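NDP-N-acetyl-D-galactosaminuronic acid dehydrogenase (Methanosarcina mazei Go1, PDB 3G79) acts as an NDP-N-acetyl-D-galactosaminuronic acid dehydrogenase, an oxidoreductase of the UDP-glucose/GDP-mannose dehydrogenase family, whose members oxidise nucleotide sugars with NAD. Local coordinates at the interface of chains A and B. Residues are numbered along the deposited sequence; one frame, centred on the assembly and turned at random. Chains: chain A/B, NDP-N-acetyl-D-galactosaminuronic acid dehydrogenase.

B:Gln251 and B:Gln245, six residues apart on helix 228-259, reach chain A at two points and show how one long helix can serve a dimer at several places along its length. Contact 1 uses B:Gln251 to grip the start of helix 321-345 in chain A; contact 2 uses B:Gln245 to reach a loop of chain A beside the two-fold axis. The centres of the C-alpha atoms of contact 1 and contact 2 lie about 17 Å apart. Two-fold symmetry repeats each contact with the chains exchanged, so both helices contribute alike. Dimers joined through this central region are typical of the family, and this one is plausibly biological.

Contact 1: the interface of chains A and B. Residues chain A 314, 320-322; chain B 251, 324, 328.
B:Gln251, on helix 228-259, reaches A:Ser320 and A:Ile321 where the polyproline-like backbone of A:Ser320 leads into helix 321-345, while A:Tyr314 approaches from the preceding loop with its own backbone extended. The setting is the helical central region of a UDP-glucose/GDP-mannose dehydrogenase, and the principle is that of an amide reading a helix N-terminus. The glutamine is stretched out, CG anti to the backbone N (chi1 -178°), which carries its amide across to the partner. B:Gln251 NE2 gives a hydrogen bond to A:Ser320 OG at 2.8 Å, with the hydroxyl oxygen close to the amide plane. A:Ser320 OG also accepts from A:Tyr322 N at 3.0 Å, so the serine caps its own helix while receiving the partner's amide. B:Gln251 OE1 accepts from A:Ile321 N at 3.1 Å, the N-H arriving on a lone pair in the carbonyl plane at 121° to the C=O. The two ends of the amide thus meet complementary groups, which fixes its flip, and the helix start would probably polarise the carbonyl further. A weak hydrogen bond from A:Tyr314 OH, also 3.1 Å from B:Gln251 OE1, adds a second donor.

Aromatic rings bracket the amide. A:Tyr322 stacks on it with the planes 26° apart, its CE2 lying 3.7 Å from B:Gln251 CD, whereas the A:Tyr314 ring is turned steeply against it. Beside the polar group, the A:Ile321 and B:Leu324 side chains run antiparallel alongside one another, A:Ile321 CG1 3.7 Å from B:Leu324 CG. B:Val328 presses its CG2 methyl against A:Tyr314 CZ at 3.6 Å.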
loop_
_atom_site.group_PDB
_atom_site.type_symbol
_atom_site.label_atom_id
_atom_site.label_comp_id
_atom_site.label_asym_id
_atom_site.label_seq_id
_atom_site.Cartn_x
_atom_site.Cartn_y
_atom_site.Cartn_z
ATOM N N TYR A 314 -6.538 17.757 -10.077
ATOM C CA TYR A 314 -6.914 16.338 -9.940
ATOM C C TYR A 314 -7.555 15.909 -11.243
ATOM O O TYR A 314 -8.153 16.733 -11.927
ATOM C CB TYR A 314 -7.860 16.131 -8.740
ATOM C CG TYR A 314 -7.960 14.688 -8.353
ATOM C CD1 TYR A 314 -6.925 14.077 -7.641
ATOM C CD2 TYR A 314 -9.048 13.908 -8.740
ATOM C CE1 TYR A 314 -6.965 12.734 -7.327
ATOM C CE2 TYR A 314 -9.098 12.570 -8.429
ATOM C CZ TYR A 314 -8.044 12.002 -7.695
ATOM O OH TYR A 314 -8.055 10.689 -7.337
ATOM N N SER A 320 -11.926 10.558 -5.661
ATOM C CA SER A 320 -10.766 10.389 -4.857
ATOM C C SER A 320 -10.643 8.913 -4.715
ATOM O O SER A 320 -11.635 8.208 -4.429
ATOM C CB SER A 320 -11.043 10.991 -3.505
ATOM O OG SER A 320 -10.120 10.570 -2.516
ATOM N N ILE A 321 -9.428 8.427 -4.910
ATOM C CA ILE A 321 -9.110 7.052 -4.556
ATOM C C ILE A 321 -9.579 6.698 -3.147
ATOM O O ILE A 321 -10.015 5.586 -2.900
ATOM C CB ILE A 321 -7.597 6.781 -4.669
ATOM C CG1 ILE A 321 -7.190 6.801 -6.137
ATOM C CG2 ILE A 321 -7.258 5.441 -4.103
ATOM C CD1 ILE A 321 -5.738 6.993 -6.316
ATOM N N TYR A 322 -9.499 7.619 -2.215
ATOM C CA TYR A 322 -9.771 7.205 -0.832
ATOM C C TYR A 322 -11.258 7.032 -0.682
ATOM O O TYR A 322 -11.713 6.087 -0.048
ATOM C CB TYR A 322 -9.228 8.214 0.182
ATOM C CG TYR A 322 -7.854 8.734 -0.163
ATOM C CD1 TYR A 322 -6.783 7.850 -0.454
ATOM C CD2 TYR A 322 -7.601 10.096 -0.167
ATOM C CE1 TYR A 322 -5.490 8.327 -0.751
ATOM C CE2 TYR A 322 -6.317 10.588 -0.466
ATOM C CZ TYR A 322 -5.267 9.699 -0.755
ATOM O OH TYR A 322 -4.021 10.229 -1.032
ATOM N N GLN B 251 -1.676 11.083 -5.135
ATOM C CA GLN B 251 -2.869 11.820 -4.696
ATOM C C GLN B 251 -2.653 12.581 -3.395
ATOM O O GLN B 251 -3.227 13.640 -3.217
ATOM C CB GLN B 251 -4.111 10.947 -4.552
ATOM C CG GLN B 251 -5.347 11.793 -4.130
ATOM C CD GLN B 251 -6.637 11.013 -4.118
ATOM O OE1 GLN B 251 -6.725 9.927 -4.700
ATOM N NE2 GLN B 251 -7.667 11.572 -3.458
ATOM N N LEU B 324 -8.824 3.766 -11.195
ATOM C CA LEU B 324 -8.634 5.101 -10.651
ATOM C C LEU B 324 -7.162 5.424 -10.438
ATOM O O LEU B 324 -6.706 6.534 -10.745
ATOM C CB LEU B 324 -9.421 5.282 -9.365
ATOM C CG LEU B 324 -9.654 6.729 -8.946
ATOM C CD1 LEU B 324 -10.027 7.590 -10.121
ATOM C CD2 LEU B 324 -10.768 6.774 -7.929
ATOM N N VAL B 328 -5.021 8.600 -12.018
ATOM C CA VAL B 328 -4.227 9.541 -11.205
ATOM C C VAL B 328 -2.783 9.445 -11.648
ATOM O O VAL B 328 -2.157 10.433 -11.988
ATOM C CB VAL B 328 -4.331 9.243 -9.695
ATOM C CG1 VAL B 328 -3.203 9.904 -8.928
ATOM C CG2 VAL B 328 -5.674 9.699 -9.181
#

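Contact 2: the interface of chains A and B. Residues chain A 279, 281; chain B 245, 281.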
loop_
_atom_site.group_PDB
_atom_site.type_symbol
_atom_site.label_atom_id
_atom_site.label_comp_id
_atom_site.label_asym_id
_atom_site.label_seq_id
_atom_site.Cartn_x
_atom_site.Cartn_y
_atom_site.Cartn_z
ATOM N N THR A 279 8.196 -3.925 -0.837
ATOM C CA THR A 279 6.989 -4.592 -0.305
ATOM C C THR A 279 5.715 -3.929 -0.795
ATOM O O THR A 279 5.627 -2.702 -0.863
ATOM C CB THR A 279 6.813 -4.563 1.284
ATOM O OG1 THR A 279 7.950 -3.993 1.957
ATOM C CG2 THR A 279 6.448 -5.946 1.834
ATOM N N ALA A 281 3.220 -4.756 0.991
ATOM C CA ALA A 281 2.663 -4.754 2.353
ATOM C C ALA A 281 1.180 -5.132 2.404
ATOM O O ALA A 281 0.377 -4.432 2.984
ATOM C CB ALA A 281 2.914 -3.414 3.024
ATOM N N GLN B 245 -0.222 1.920 -4.872
ATOM C CA GLN B 245 0.584 2.546 -3.847
ATOM C C GLN B 245 1.106 3.913 -4.396
ATOM O O GLN B 245 0.951 4.974 -3.726
ATOM C CB GLN B 245 1.775 1.638 -3.446
ATOM C CG GLN B 245 1.519 0.505 -2.438
ATOM C CD GLN B 245 2.687 -0.447 -2.418
ATOM O OE1 GLN B 245 2.836 -1.317 -3.310
ATOM N NE2 GLN B 245 3.545 -0.298 -1.407
ATOM N N ALA B 281 3.668 0.926 4.064
ATOM C CA ALA B 281 4.616 0.787 2.935
ATOM C C ALA B 281 4.524 1.905 1.888
ATOM O O ALA B 281 4.414 1.635 0.681
ATOM C CB ALA B 281 4.504 -0.570 2.302
#
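B:Gln245 meets the backbone of A:Thr279 across the interface, illustrating how one amide can tie together two chains at a symmetry axis. Its side chain starts from helix 228-259 in the central region of this nucleotide-sugar dehydrogenase. CB and CG carry the chain outward, CG departing anti to the carbonyl carbon and beside the backbone N (chi1 -82°); the chain then runs on extended, pointing the amide toward the loops around the axis. B:Gln245 CD and B:Gln245 OE1 each come no nearer than 4.0 Å to A:Thr279 O, leaving the contact to the other branch of the amide. At the tip, B:Gln245 NE2 gives a hydrogen bond to A:Thr279 O at 3.2 Å. It is fairly straight, 160° at the hydrogen, and lands on a lone pair in the carbonyl plane. B:Gln245 NE2 also donates to B:Ala281 O at 3.0 Å within its own chain. Both acceptors lie near the plane of the glutamine amide, so the pair of bonds holds that plane in one rotation.

Beside this bridge the two copies of residue 281 face each other. The A:Ala281 CB and B:Ala281 CB methyls are 3.3 Å apart, a close approach at this resolution, and both residues adopt positive phi, a left-handed helical backbone conformation. By holding its own loop and the partner's at once, B:Gln245 appears to set the register of the loops at the centre of the dimer.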